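Local coordinates for protein glutathione S-transferase (Xanthomonas axonopodis pv. citri, PDB 6NV6) that binds glutathione and, as a theta-class glutathione transferase, probably catalyses its conjugation to electrophilic substrates, at residues 112-117 and 171-177; 166-170 and 198-204; 143-148 and 182-188. The contacts are given in a common frame with arbitrary orientation. Residues are numbered along the deposited sequence.

Interaction 1 (112-117 and 171-177); sequences LFWGVV and AWFEMPI
Within the all-helical C-terminal domain of the transferase fold, the end of helix 88-118 packs on the place where helix 163-174 runs out. Segment 112-117 is helical, with a wider pi-type turn at 114-117; 171-174 is helical, M175 is the first residue to leave helical angles, and P176 centres an inverse gamma turn. CA atoms lie 7.7 Å apart for both V116-P176 and V117-M175. The main bump is M175 (chi1 -99°, chi2 t, chi3 m), whose side chain enters a hollow lined by L112, F113 and V117: M175 CE lies 3.8 Å from L112 CD2, M175 SD 3.6 Å from F113 CD2, and M175 CG 4.1 Å from V117 CG2. The sulfur sits obliquely to the F113 ring, 4.9 Å from its centroid, a Met-aromatic contact. L112 (t, p) also reaches W172, with CD2 to CZ3 at 4.0 Å. V116 (t) fits between two residues of the turn, its CG1 4.1 Å from both P176 CG and I177 CG2. A171 CB completes the fit 4.2 Å from F113 CD2, while F109 backs A171, W172 and M175. The side chains meet through carbon and sulfur, so cohesion rests mainly on close shape matching and burial of apolar surface.

Interaction 2 (166-170 and 198-204); sequences GSFIY and YQRGVMT
Two tyrosines, one from each segment, tie helix 163-174 to helix 196-201 and the residues that follow it, where the C-terminal helices meet helix 13-25 of the thioredoxin-like domain; W20 of that helix meets Y198 edge-to-face. Segment 166-170 is helical; 198-201 ends a helix, after which M203 centres an inverse gamma turn, with T204 N bonded to V202 O at 2.7 Å. S167 CA and V202 CA are nearest at 5.9 Å; Y170 CA and M203 CA lie 6.8 Å apart. Y170 (chi1 t) donates from OH to T204 O at 3.0 Å, while M203 CA lies over its ring, 3.8 Å from the centroid, in a CH-pi contact. In return Y198 (chi1 t) donates from OH to G166 O at 3.0 Å. Between these bonds V202 CG1 packs 3.7 Å from Y170 CB. S167 OG bonds I163 O, and V202 O receives a weak bond from R16 NE. T204 is held by Y170 through its carbonyl and by R10 O and the R16 side chain through its hydroxyl. Both phenol hydroxyls thus spend their protons on main-chain carbonyls inside a largely apolar, buried contact.

Interaction 3 (143-148 and 182-188); sequences ADAALA and LPHLQAW
A carboxylate from one helix meets the N-terminus of another here, in the all-helical C-terminal domain of the glutathione transferase fold. D144, on the last turn of helix 126-146, faces the start of helix 183-193, where L182 holds the N-cap position; the CA atoms of D144 and L185 are just 4.6 Å apart. With chi1 t, D144 OD2 accepts a nearly straight hydrogen bond from L185 N at 2.9 Å and a weak one from H184 N at 3.0 Å, so its negative charge meets first-turn amides. L147 (m, t) points toward the same helix: its CD1 lies 4.0 Å from L185 CD1 and 3.6 Å from W188 CD2, and its CD2 sits over the five-membered ring of W188, 4.1 Å from the centroid. H184 (chi1 m) covers the outer side, its ring under A148 CB, which is 3.4 Å from the ring centroid in a CH-pi contact. A single water joins the two backbones, donating to L147 O at 2.9 Å and to H184 O at 2.8 Å.

In the fold
Helix 163-174 is shared by interactions 1 and 2 and packs against interaction 3. It supplies 166-170 to interaction 2 and, directly onward in sequence, 171-174, continued by the loop 175-177, to interaction 1, their centres about 14 Å apart. The centre of interaction 3 lies about 19 Å from that of interaction 1 and 17 Å from that of interaction 2, and it touches both: F173 CZ packs 3.9 Å from L185 CD2, and I169 CG2 3.8 Å from W188 CZ3. Interactions 1 and 3 bind helices within the C-terminal domain, whereas interaction 2 borders the thioredoxin-like N-terminal domain, through W20 and R16 of helix 13-25. In this family that domain carries most of the glutathione site, so interaction 2 is probably the contact nearest to it.

Interaction 1 (112-117 and 171-177)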
ATOM      1  N   LEU A 112     -14.762   2.234  -3.912  1.00 49.96           N
ATOM      2  CA  LEU A 112     -15.190   3.032  -2.769  1.00 43.32           C
ATOM      3  C   LEU A 112     -14.519   4.392  -2.794  1.00 37.02           C
ATOM      4  O   LEU A 112     -15.175   5.430  -2.684  1.00 39.94           O
ATOM      5  CB  LEU A 112     -14.865   2.315  -1.456  1.00 41.08           C
ATOM      6  CG  LEU A 112     -15.213   3.157  -0.221  1.00 46.81           C
ATOM      7  CD1 LEU A 112     -16.717   3.324  -0.086  1.00 42.78           C
ATOM      8  CD2 LEU A 112     -14.624   2.558   1.034  1.00 36.91           C
ATOM      9  N   PHE A 113     -13.203   4.401  -2.965  1.00 42.85           N
ATOM     10  CA  PHE A 113     -12.475   5.658  -2.887  1.00 50.31           C
ATOM     11  C   PHE A 113     -12.866   6.615  -4.005  1.00 44.69           C
ATOM     12  O   PHE A 113     -12.847   7.833  -3.802  1.00 42.60           O
ATOM     13  CB  PHE A 113     -10.973   5.399  -2.914  1.00 37.42           C
ATOM     14  CG  PHE A 113     -10.157   6.637  -2.782  1.00 35.22           C
ATOM     15  CD1 PHE A 113      -9.788   7.365  -3.907  1.00 38.81           C
ATOM     16  CD2 PHE A 113      -9.797   7.113  -1.530  1.00 41.89           C
ATOM     17  CE1 PHE A 113      -9.047   8.541  -3.794  1.00 38.98           C
ATOM     18  CE2 PHE A 113      -9.043   8.295  -1.402  1.00 41.38           C
ATOM     19  CZ  PHE A 113      -8.670   9.005  -2.539  1.00 42.46           C
ATOM     20  N   TRP A 114     -13.217   6.105  -5.186  1.00 48.30           N
ATOM     21  CA  TRP A 114     -13.575   7.013  -6.271  1.00 58.28           C
ATOM     22  C   TRP A 114     -14.896   7.713  -5.976  1.00 57.33           C
ATOM     23  O   TRP A 114     -14.983   8.946  -6.033  1.00 54.70           O
ATOM     24  CB  TRP A 114     -13.627   6.266  -7.606  1.00 58.85           C
ATOM     25  CG  TRP A 114     -12.383   6.510  -8.443  1.00 72.13           C
ATOM     26  CD1 TRP A 114     -11.235   5.755  -8.452  1.00 63.62           C
ATOM     27  CD2 TRP A 114     -12.154   7.595  -9.364  1.00 78.76           C
ATOM     28  NE1 TRP A 114     -10.315   6.299  -9.325  1.00 65.34           N
ATOM     29  CE2 TRP A 114     -10.851   7.425  -9.896  1.00 72.30           C
ATOM     30  CE3 TRP A 114     -12.924   8.685  -9.796  1.00 70.29           C
ATOM     31  CZ2 TRP A 114     -10.306   8.308 -10.840  1.00 65.05           C
ATOM     32  CZ3 TRP A 114     -12.373   9.566 -10.733  1.00 68.10           C
ATOM     33  CH2 TRP A 114     -11.081   9.368 -11.243  1.00 64.33           C
ATOM     34  N   GLY A 115     -15.926   6.942  -5.635  1.00 49.69           N
ATOM     35  CA  GLY A 115     -17.220   7.502  -5.303  1.00 58.11           C
ATOM     36  C   GLY A 115     -17.253   8.568  -4.218  1.00 65.79           C
ATOM     37  O   GLY A 115     -18.212   9.338  -4.137  1.00 66.40           O
ATOM     38  N   VAL A 116     -16.228   8.637  -3.376  1.00 57.11           N
ATOM     39  CA  VAL A 116     -16.274   9.433  -2.161  1.00 46.32           C
ATOM     40  C   VAL A 116     -15.350  10.635  -2.242  1.00 46.68           C
ATOM     41  O   VAL A 116     -15.703  11.726  -1.792  1.00 57.88           O
ATOM     42  CB  VAL A 116     -15.939   8.556  -0.936  1.00 44.33           C
ATOM     43  CG1 VAL A 116     -15.893   9.382   0.344  1.00 43.43           C
ATOM     44  CG2 VAL A 116     -16.941   7.425  -0.819  1.00 43.72           C
ATOM     45  N   VAL A 117     -14.173  10.460  -2.825  1.00 53.14           N
ATOM     46  CA  VAL A 117     -13.183  11.523  -2.885  1.00 52.40           C
ATOM     47  C   VAL A 117     -13.156  12.204  -4.249  1.00 61.43           C
ATOM     48  O   VAL A 117     -12.697  13.354  -4.349  1.00 62.21           O
ATOM     49  CB  VAL A 117     -11.796  10.949  -2.533  1.00 47.38           C
ATOM     50  CG1 VAL A 117     -10.748  12.050  -2.365  1.00 45.73           C
ATOM     51  CG2 VAL A 117     -11.919  10.083  -1.291  1.00 50.85           C
ATOM     52  N   ALA A 171      -5.307   5.501   2.927  1.00 31.59           N
ATOM     53  CA  ALA A 171      -6.554   6.007   2.365  1.00 33.29           C
ATOM     54  C   ALA A 171      -7.749   5.548   3.189  1.00 36.15           C
ATOM     55  O   ALA A 171      -8.643   6.344   3.499  1.00 40.98           O
ATOM     56  CB  ALA A 171      -6.694   5.561   0.909  1.00 32.10           C
ATOM     57  N   TRP A 172      -7.771   4.270   3.569  1.00 29.34           N
ATOM     58  CA  TRP A 172      -8.880   3.737   4.351  1.00 38.02           C
ATOM     59  C   TRP A 172      -9.150   4.562   5.608  1.00 37.83           C
ATOM     60  O   TRP A 172     -10.300   4.887   5.908  1.00 33.49           O
ATOM     61  CB  TRP A 172      -8.593   2.286   4.728  1.00 30.01           C
ATOM     62  CG  TRP A 172      -9.595   1.673   5.668  1.00 41.72           C
ATOM     63  CD1 TRP A 172      -9.424   1.405   7.009  1.00 40.23           C
ATOM     64  CD2 TRP A 172     -10.922   1.238   5.345  1.00 42.07           C
ATOM     65  NE1 TRP A 172     -10.563   0.835   7.527  1.00 34.15           N
ATOM     66  CE2 TRP A 172     -11.495   0.719   6.529  1.00 38.18           C
ATOM     67  CE3 TRP A 172     -11.680   1.230   4.171  1.00 33.98           C
ATOM     68  CZ2 TRP A 172     -12.785   0.199   6.565  1.00 41.99           C
ATOM     69  CZ3 TRP A 172     -12.963   0.719   4.217  1.00 36.67           C
ATOM     70  CH2 TRP A 172     -13.501   0.210   5.402  1.00 36.45           C
ATOM     71  N   PHE A 173      -8.109   4.918   6.348  1.00 38.24           N
ATOM     72  CA  PHE A 173      -8.317   5.529   7.650  1.00 38.01           C
ATOM     73  C   PHE A 173      -8.491   7.037   7.582  1.00 44.14           C
ATOM     74  O   PHE A 173      -9.113   7.618   8.481  1.00 49.19           O
ATOM     75  CB  PHE A 173      -7.151   5.183   8.581  1.00 37.05           C
ATOM     76  CG  PHE A 173      -7.279   3.831   9.241  1.00 42.26           C
ATOM     77  CD1 PHE A 173      -8.314   3.578  10.132  1.00 36.68           C
ATOM     78  CD2 PHE A 173      -6.383   2.805   8.950  1.00 36.17           C
ATOM     79  CE1 PHE A 173      -8.440   2.339  10.736  1.00 35.79           C
ATOM     80  CE2 PHE A 173      -6.506   1.564   9.552  1.00 34.07           C
ATOM     81  CZ  PHE A 173      -7.537   1.332  10.445  1.00 33.36           C
ATOM     82  N   GLU A 174      -7.979   7.688   6.544  1.00 44.27           N
ATOM     83  CA  GLU A 174      -8.057   9.139   6.462  1.00 42.72           C
ATOM     84  C   GLU A 174      -9.128   9.616   5.497  1.00 38.17           C
ATOM     85  O   GLU A 174      -9.421  10.814   5.466  1.00 45.49           O
ATOM     86  CB  GLU A 174      -6.688   9.712   6.084  1.00 36.79           C
ATOM     87  CG  GLU A 174      -5.550   9.172   6.970  1.00 37.55           C
ATOM     88  CD  GLU A 174      -5.755   9.448   8.471  1.00 46.35           C
ATOM     89  OE1 GLU A 174      -6.370  10.487   8.798  1.00 44.85           O
ATOM     90  OE2 GLU A 174      -5.303   8.637   9.320  1.00 36.93           O
ATOM     91  N   MET A 175      -9.713   8.708   4.718  1.00 39.30           N
ATOM     92  CA  MET A 175     -10.935   8.927   3.955  1.00 47.39           C
ATOM     93  C   MET A 175     -12.066   9.428   4.838  1.00 50.41           C
ATOM     94  O   MET A 175     -12.201   8.990   5.988  1.00 45.62           O
ATOM     95  CB  MET A 175     -11.410   7.640   3.282  1.00 45.19           C
ATOM     96  CG  MET A 175     -11.053   7.509   1.843  1.00 46.35           C
ATOM     97  SD  MET A 175     -12.076   6.232   1.097  1.00 50.89           S
ATOM     98  CE  MET A 175     -12.099   5.032   2.407  1.00 43.11           C
ATOM     99  N   PRO A 176     -12.924  10.303   4.320  1.00 54.90           N
ATOM    100  CA  PRO A 176     -14.116  10.709   5.085  1.00 43.36           C
ATOM    101  C   PRO A 176     -15.240   9.684   4.952  1.00 46.18           C
ATOM    102  O   PRO A 176     -16.159   9.801   4.142  1.00 50.59           O
ATOM    103  CB  PRO A 176     -14.467  12.058   4.456  1.00 42.71           C
ATOM    104  CG  PRO A 176     -14.041  11.917   3.025  1.00 40.95           C
ATOM    105  CD  PRO A 176     -12.878  10.944   2.991  1.00 47.76           C
ATOM    106  N   ILE A 177     -15.161   8.626   5.765  1.00 48.93           N
ATOM    107  CA  ILE A 177     -16.156   7.561   5.786  1.00 37.63           C
ATOM    108  C   ILE A 177     -16.356   7.101   7.228  1.00 47.81           C
ATOM    109  O   ILE A 177     -15.565   7.412   8.121  1.00 37.74           O
ATOM    110  CB  ILE A 177     -15.744   6.357   4.919  1.00 46.27           C
ATOM    111  CG1 ILE A 177     -14.397   5.809   5.395  1.00 45.91           C
ATOM    112  CG2 ILE A 177     -15.673   6.715   3.437  1.00 46.22           C
ATOM    113  CD1 ILE A 177     -14.212   4.343   5.119  1.00 36.39           C
TER

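Interaction 2 (166-170 and 198-204)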
ATOM      1  N   GLY A 166      -0.416  -1.657   3.397  1.00 30.15           N
ATOM      2  CA  GLY A 166      -0.103  -0.480   4.190  1.00 27.38           C
ATOM      3  C   GLY A 166      -0.266   0.815   3.417  1.00 29.56           C
ATOM      4  O   GLY A 166      -0.643   1.842   3.992  1.00 28.54           O
ATOM      5  N   SER A 167      -0.001   0.788   2.109  1.00 24.48           N
ATOM      6  CA  SER A 167      -0.162   1.997   1.311  1.00 25.59           C
ATOM      7  C   SER A 167      -1.627   2.295   1.018  1.00 30.95           C
ATOM      8  O   SER A 167      -1.992   3.462   0.834  1.00 29.18           O
ATOM      9  CB  SER A 167       0.640   1.886   0.012  1.00 30.06           C
ATOM     10  OG  SER A 167       1.930   1.341   0.232  1.00 27.59           O
ATOM     11  N   PHE A 168      -2.476   1.265   0.966  1.00 31.58           N
ATOM     12  CA  PHE A 168      -3.911   1.511   0.837  1.00 26.78           C
ATOM     13  C   PHE A 168      -4.515   1.965   2.155  1.00 30.20           C
ATOM     14  O   PHE A 168      -5.377   2.855   2.169  1.00 28.81           O
ATOM     15  CB  PHE A 168      -4.638   0.253   0.363  1.00 27.46           C
ATOM     16  CG  PHE A 168      -4.528  -0.005  -1.112  1.00 29.59           C
ATOM     17  CD1 PHE A 168      -5.408   0.580  -1.999  1.00 30.88           C
ATOM     18  CD2 PHE A 168      -3.551  -0.853  -1.611  1.00 31.82           C
ATOM     19  CE1 PHE A 168      -5.310   0.330  -3.361  1.00 34.40           C
ATOM     20  CE2 PHE A 168      -3.448  -1.102  -2.970  1.00 34.07           C
ATOM     21  CZ  PHE A 168      -4.335  -0.503  -3.848  1.00 32.10           C
ATOM     22  N   ILE A 169      -4.061   1.380   3.270  1.00 30.75           N
ATOM     23  CA  ILE A 169      -4.755   1.570   4.540  1.00 32.98           C
ATOM     24  C   ILE A 169      -4.625   2.998   5.043  1.00 34.36           C
ATOM     25  O   ILE A 169      -5.399   3.419   5.917  1.00 33.48           O
ATOM     26  CB  ILE A 169      -4.255   0.564   5.592  1.00 27.91           C
ATOM     27  CG1 ILE A 169      -5.437   0.052   6.407  1.00 27.61           C
ATOM     28  CG2 ILE A 169      -3.202   1.186   6.486  1.00 27.13           C
ATOM     29  CD1 ILE A 169      -6.340  -0.868   5.619  1.00 28.40           C
ATOM     30  N   TYR A 170      -3.672   3.761   4.502  1.00 26.99           N
ATOM     31  CA  TYR A 170      -3.677   5.201   4.722  1.00 30.67           C
ATOM     32  C   TYR A 170      -4.961   5.823   4.174  1.00 31.01           C
ATOM     33  O   TYR A 170      -5.649   6.579   4.870  1.00 27.96           O
ATOM     34  CB  TYR A 170      -2.443   5.830   4.076  1.00 29.08           C
ATOM     35  CG  TYR A 170      -2.471   7.342   4.092  1.00 37.36           C
ATOM     36  CD1 TYR A 170      -2.441   8.039   5.294  1.00 32.52           C
ATOM     37  CD2 TYR A 170      -2.536   8.073   2.908  1.00 32.84           C
ATOM     38  CE1 TYR A 170      -2.465   9.406   5.321  1.00 30.16           C
ATOM     39  CE2 TYR A 170      -2.562   9.451   2.927  1.00 32.82           C
ATOM     40  CZ  TYR A 170      -2.522  10.108   4.140  1.00 35.87           C
ATOM     41  OH  TYR A 170      -2.541  11.478   4.168  1.00 37.11           O
ATOM     42  N   TYR A 198       7.397   5.712   5.891  1.00 25.28           N
ATOM     43  CA  TYR A 198       5.962   5.697   5.650  1.00 29.77           C
ATOM     44  C   TYR A 198       5.387   7.110   5.612  1.00 32.73           C
ATOM     45  O   TYR A 198       4.500   7.408   4.801  1.00 30.69           O
ATOM     46  CB  TYR A 198       5.284   4.859   6.726  1.00 29.45           C
ATOM     47  CG  TYR A 198       3.803   4.651   6.531  1.00 30.73           C
ATOM     48  CD1 TYR A 198       3.329   3.659   5.674  1.00 27.97           C
ATOM     49  CD2 TYR A 198       2.882   5.415   7.237  1.00 23.93           C
ATOM     50  CE1 TYR A 198       1.978   3.445   5.514  1.00 26.27           C
ATOM     51  CE2 TYR A 198       1.528   5.213   7.078  1.00 30.73           C
ATOM     52  CZ  TYR A 198       1.077   4.225   6.218  1.00 31.32           C
ATOM     53  OH  TYR A 198      -0.282   4.020   6.059  1.00 29.44           O
ATOM     54  N   GLN A 199       5.881   7.996   6.480  1.00 32.52           N
ATOM     55  CA  GLN A 199       5.406   9.377   6.478  1.00 44.48           C
ATOM     56  C   GLN A 199       5.746  10.079   5.169  1.00 36.82           C
ATOM     57  O   GLN A 199       4.921  10.815   4.615  1.00 34.26           O
ATOM     58  CB  GLN A 199       6.020  10.141   7.651  1.00 40.59           C
ATOM     59  CG  GLN A 199       5.561   9.697   9.020  1.00 37.50           C
ATOM     60  CD  GLN A 199       6.524  10.143  10.093  1.00 40.74           C
ATOM     61  OE1 GLN A 199       7.391  10.977   9.841  1.00 48.48           O
ATOM     62  NE2 GLN A 199       6.388   9.590  11.294  1.00 38.98           N
ATOM     63  N   ARG A 200       6.961   9.873   4.665  1.00 38.17           N
ATOM     64  CA  ARG A 200       7.371  10.544   3.438  1.00 47.39           C
ATOM     65  C   ARG A 200       6.864   9.824   2.194  1.00 42.26           C
ATOM     66  O   ARG A 200       6.572  10.467   1.179  1.00 37.74           O
ATOM     67  CB  ARG A 200       8.892  10.661   3.394  1.00 49.68           C
ATOM     68  CG  ARG A 200       9.473  11.526   4.495  1.00 56.34           C
ATOM     69  CD  ARG A 200      10.982  11.617   4.355  1.00 53.59           C
ATOM     70  NE  ARG A 200      11.574  10.286   4.338  1.00 61.27           N
ATOM     71  CZ  ARG A 200      12.198   9.734   5.374  1.00 65.79           C
ATOM     72  NH1 ARG A 200      12.588   8.461   5.325  1.00 58.85           N
ATOM     73  NH2 ARG A 200      12.353  10.437   6.491  1.00 57.79           N
ATOM     74  N   GLY A 201       6.760   8.498   2.248  1.00 38.31           N
ATOM     75  CA  GLY A 201       6.385   7.735   1.075  1.00 34.47           C
ATOM     76  C   GLY A 201       4.896   7.574   0.852  1.00 38.65           C
ATOM     77  O   GLY A 201       4.452   7.504  -0.296  1.00 37.07           O
ATOM     78  N   VAL A 202       4.109   7.514   1.925  1.00 37.17           N
ATOM     79  CA  VAL A 202       2.705   7.141   1.836  1.00 42.07           C
ATOM     80  C   VAL A 202       1.783   8.296   2.204  1.00 32.29           C
ATOM     81  O   VAL A 202       0.784   8.534   1.523  1.00 29.61           O
ATOM     82  CB  VAL A 202       2.410   5.896   2.707  1.00 27.02           C
ATOM     83  CG1 VAL A 202       0.945   5.492   2.620  1.00 24.93           C
ATOM     84  CG2 VAL A 202       3.296   4.760   2.290  1.00 25.62           C
ATOM     85  N   MET A 203       2.096   9.028   3.266  1.00 33.76           N
ATOM     86  CA  MET A 203       1.123   9.975   3.810  1.00 44.28           C
ATOM     87  C   MET A 203       1.215  11.290   3.044  1.00 37.69           C
ATOM     88  O   MET A 203       1.705  12.311   3.528  1.00 45.49           O
ATOM     89  CB  MET A 203       1.322  10.164   5.305  1.00 38.42           C
ATOM     90  CG  MET A 203       1.263   8.853   6.078  1.00 42.33           C
ATOM     91  SD  MET A 203       1.742   8.966   7.804  1.00 38.68           S
ATOM     92  CE  MET A 203       0.283   9.791   8.437  1.00 33.73           C
ATOM     93  N   THR A 204       0.684  11.258   1.832  1.00 35.85           N
ATOM     94  CA  THR A 204       0.678  12.388   0.923  1.00 35.39           C
ATOM     95  C   THR A 204      -0.735  12.963   0.846  1.00 40.81           C
ATOM     96  O   THR A 204      -1.664  12.509   1.526  1.00 40.82           O
ATOM     97  CB  THR A 204       1.196  11.962  -0.454  1.00 33.81           C
ATOM     98  OG1 THR A 204       0.317  10.981  -1.028  1.00 39.80           O
ATOM     99  CG2 THR A 204       2.598  11.368  -0.336  1.00 31.71           C
TER

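Interaction 3 (143-148 and 182-188)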
ATOM      1  N   ALA A 143      -7.764  -9.128   7.273  1.00 37.24           N
ATOM      2  CA  ALA A 143      -6.451  -8.641   7.669  1.00 34.25           C
ATOM      3  C   ALA A 143      -6.418  -8.316   9.160  1.00 34.63           C
ATOM      4  O   ALA A 143      -5.420  -8.591   9.843  1.00 28.62           O
ATOM      5  CB  ALA A 143      -6.092  -7.424   6.823  1.00 27.41           C
ATOM      6  N   ASP A 144      -7.504  -7.722   9.675  1.00 29.85           N
ATOM      7  CA  ASP A 144      -7.613  -7.447  11.104  1.00 30.67           C
ATOM      8  C   ASP A 144      -7.445  -8.720  11.913  1.00 31.69           C
ATOM      9  O   ASP A 144      -6.832  -8.708  12.986  1.00 32.83           O
ATOM     10  CB  ASP A 144      -8.957  -6.791  11.421  1.00 35.93           C
ATOM     11  CG  ASP A 144      -9.117  -6.463  12.905  1.00 41.38           C
ATOM     12  OD1 ASP A 144      -9.622  -7.320  13.667  1.00 41.10           O
ATOM     13  OD2 ASP A 144      -8.729  -5.351  13.324  1.00 42.86           O
ATOM     14  N   ALA A 145      -7.981  -9.831  11.413  1.00 34.00           N
ATOM     15  CA  ALA A 145      -7.828 -11.098  12.114  1.00 32.53           C
ATOM     16  C   ALA A 145      -6.385 -11.588  12.070  1.00 34.38           C
ATOM     17  O   ALA A 145      -5.878 -12.140  13.054  1.00 35.55           O
ATOM     18  CB  ALA A 145      -8.771 -12.133  11.516  1.00 33.33           C
ATOM     19  N   ALA A 146      -5.705 -11.397  10.939  1.00 31.97           N
ATOM     20  CA  ALA A 146      -4.312 -11.819  10.864  1.00 36.96           C
ATOM     21  C   ALA A 146      -3.430 -10.953  11.750  1.00 38.02           C
ATOM     22  O   ALA A 146      -2.435 -11.438  12.308  1.00 33.03           O
ATOM     23  CB  ALA A 146      -3.824 -11.779   9.415  1.00 28.68           C
ATOM     24  N   LEU A 147      -3.787  -9.682  11.907  1.00 34.35           N
ATOM     25  CA  LEU A 147      -3.022  -8.773  12.746  1.00 35.61           C
ATOM     26  C   LEU A 147      -3.405  -8.879  14.209  1.00 33.82           C
ATOM     27  O   LEU A 147      -2.849  -8.149  15.036  1.00 43.40           O
ATOM     28  CB  LEU A 147      -3.194  -7.341  12.243  1.00 37.51           C
ATOM     29  CG  LEU A 147      -2.536  -7.116  10.870  1.00 38.19           C
ATOM     30  CD1 LEU A 147      -3.050  -5.832  10.241  1.00 26.09           C
ATOM     31  CD2 LEU A 147      -0.987  -7.118  10.974  1.00 31.22           C
ATOM     32  N   ALA A 148      -4.346  -9.756  14.540  1.00 37.59           N
ATOM     33  CA  ALA A 148      -4.545 -10.197  15.911  1.00 41.80           C
ATOM     34  C   ALA A 148      -3.651 -11.377  16.270  1.00 42.95           C
ATOM     35  O   ALA A 148      -3.502 -11.684  17.455  1.00 51.31           O
ATOM     36  CB  ALA A 148      -6.014 -10.569  16.144  1.00 41.02           C
ATOM     37  N   LEU A 182     -12.046  -2.060  13.703  1.00 47.00           N
ATOM     38  CA  LEU A 182     -11.056  -3.095  13.400  1.00 46.36           C
ATOM     39  C   LEU A 182      -9.765  -2.753  14.131  1.00 44.25           C
ATOM     40  O   LEU A 182      -8.849  -2.147  13.556  1.00 43.22           O
ATOM     41  CB  LEU A 182     -10.825  -3.225  11.899  1.00 43.61           C
ATOM     42  CG  LEU A 182     -12.032  -3.619  11.048  1.00 45.05           C
ATOM     43  CD1 LEU A 182     -11.729  -3.313   9.590  1.00 41.93           C
ATOM     44  CD2 LEU A 182     -12.400  -5.091  11.260  1.00 36.44           C
ATOM     45  N   PRO A 183      -9.635  -3.170  15.393  1.00 48.33           N
ATOM     46  CA  PRO A 183      -8.635  -2.554  16.274  1.00 39.79           C
ATOM     47  C   PRO A 183      -7.228  -3.077  16.066  1.00 39.03           C
ATOM     48  O   PRO A 183      -6.262  -2.359  16.350  1.00 42.79           O
ATOM     49  CB  PRO A 183      -9.151  -2.899  17.680  1.00 38.07           C
ATOM     50  CG  PRO A 183     -10.491  -3.608  17.452  1.00 37.92           C
ATOM     51  CD  PRO A 183     -10.398  -4.204  16.104  1.00 38.39           C
ATOM     52  N   HIS A 184      -7.081  -4.322  15.613  1.00 30.75           N
ATOM     53  CA  HIS A 184      -5.739  -4.797  15.296  1.00 39.34           C
ATOM     54  C   HIS A 184      -5.234  -4.141  14.018  1.00 38.37           C
ATOM     55  O   HIS A 184      -4.090  -3.670  13.955  1.00 34.52           O
ATOM     56  CB  HIS A 184      -5.723  -6.323  15.206  1.00 36.14           C
ATOM     57  CG  HIS A 184      -6.343  -6.989  16.395  1.00 44.82           C
ATOM     58  ND1 HIS A 184      -5.594  -7.501  17.433  1.00 43.94           N
ATOM     59  CD2 HIS A 184      -7.641  -7.189  16.729  1.00 38.48           C
ATOM     60  CE1 HIS A 184      -6.404  -7.999  18.350  1.00 38.58           C
ATOM     61  NE2 HIS A 184      -7.650  -7.822  17.947  1.00 33.45           N
ATOM     62  N   LEU A 185      -6.094  -4.074  13.000  1.00 34.42           N
ATOM     63  CA  LEU A 185      -5.782  -3.300  11.808  1.00 35.91           C
ATOM     64  C   LEU A 185      -5.348  -1.886  12.165  1.00 32.88           C
ATOM     65  O   LEU A 185      -4.370  -1.374  11.615  1.00 35.10           O
ATOM     66  CB  LEU A 185      -7.002  -3.268  10.889  1.00 31.96           C
ATOM     67  CG  LEU A 185      -6.767  -2.625   9.526  1.00 35.78           C
ATOM     68  CD1 LEU A 185      -5.973  -3.563   8.599  1.00 28.10           C
ATOM     69  CD2 LEU A 185      -8.100  -2.207   8.913  1.00 33.73           C
ATOM     70  N   GLN A 186      -6.057  -1.248  13.101  1.00 32.07           N
ATOM     71  CA  GLN A 186      -5.774   0.142  13.438  1.00 30.72           C
ATOM     72  C   GLN A 186      -4.453   0.294  14.188  1.00 32.43           C
ATOM     73  O   GLN A 186      -3.688   1.231  13.925  1.00 29.75           O
ATOM     74  CB  GLN A 186      -6.919   0.712  14.267  1.00 33.29           C
ATOM     75  CG  GLN A 186      -6.654   2.111  14.785  1.00 41.99           C
ATOM     76  CD  GLN A 186      -7.873   2.729  15.424  1.00 52.08           C
ATOM     77  OE1 GLN A 186      -9.003   2.328  15.128  1.00 52.56           O
ATOM     78  NE2 GLN A 186      -7.658   3.710  16.310  1.00 40.01           N
ATOM     79  N   ALA A 187      -4.178  -0.598  15.144  1.00 33.17           N
ATOM     80  CA  ALA A 187      -2.915  -0.528  15.876  1.00 30.71           C
ATOM     81  C   ALA A 187      -1.730  -0.761  14.948  1.00 35.79           C
ATOM     82  O   ALA A 187      -0.647  -0.196  15.162  1.00 31.09           O
ATOM     83  CB  ALA A 187      -2.914  -1.543  17.019  1.00 24.50           C
ATOM     84  N   TRP A 188      -1.918  -1.601  13.925  1.00 29.54           N
ATOM     85  CA  TRP A 188      -0.903  -1.794  12.899  1.00 28.78           C
ATOM     86  C   TRP A 188      -0.669  -0.504  12.124  1.00 31.23           C
ATOM     87  O   TRP A 188       0.478  -0.108  11.890  1.00 24.88           O
ATOM     88  CB  TRP A 188      -1.347  -2.933  11.983  1.00 26.93           C
ATOM     89  CG  TRP A 188      -0.637  -3.124  10.654  1.00 29.61           C
ATOM     90  CD1 TRP A 188       0.630  -3.613  10.458  1.00 29.71           C
ATOM     91  CD2 TRP A 188      -1.196  -2.932   9.343  1.00 25.31           C
ATOM     92  NE1 TRP A 188       0.900  -3.707   9.117  1.00 25.48           N
ATOM     93  CE2 TRP A 188      -0.202  -3.304   8.408  1.00 28.89           C
ATOM     94  CE3 TRP A 188      -2.434  -2.481   8.868  1.00 26.12           C
ATOM     95  CZ2 TRP A 188      -0.404  -3.225   7.017  1.00 24.23           C
ATOM     96  CZ3 TRP A 188      -2.635  -2.410   7.483  1.00 31.44           C
ATOM     97  CH2 TRP A 188      -1.621  -2.777   6.577  1.00 23.33           C
TER
HETATM   98  O   HOH W   1      -2.163  -5.315  15.183  1.00 33.01           O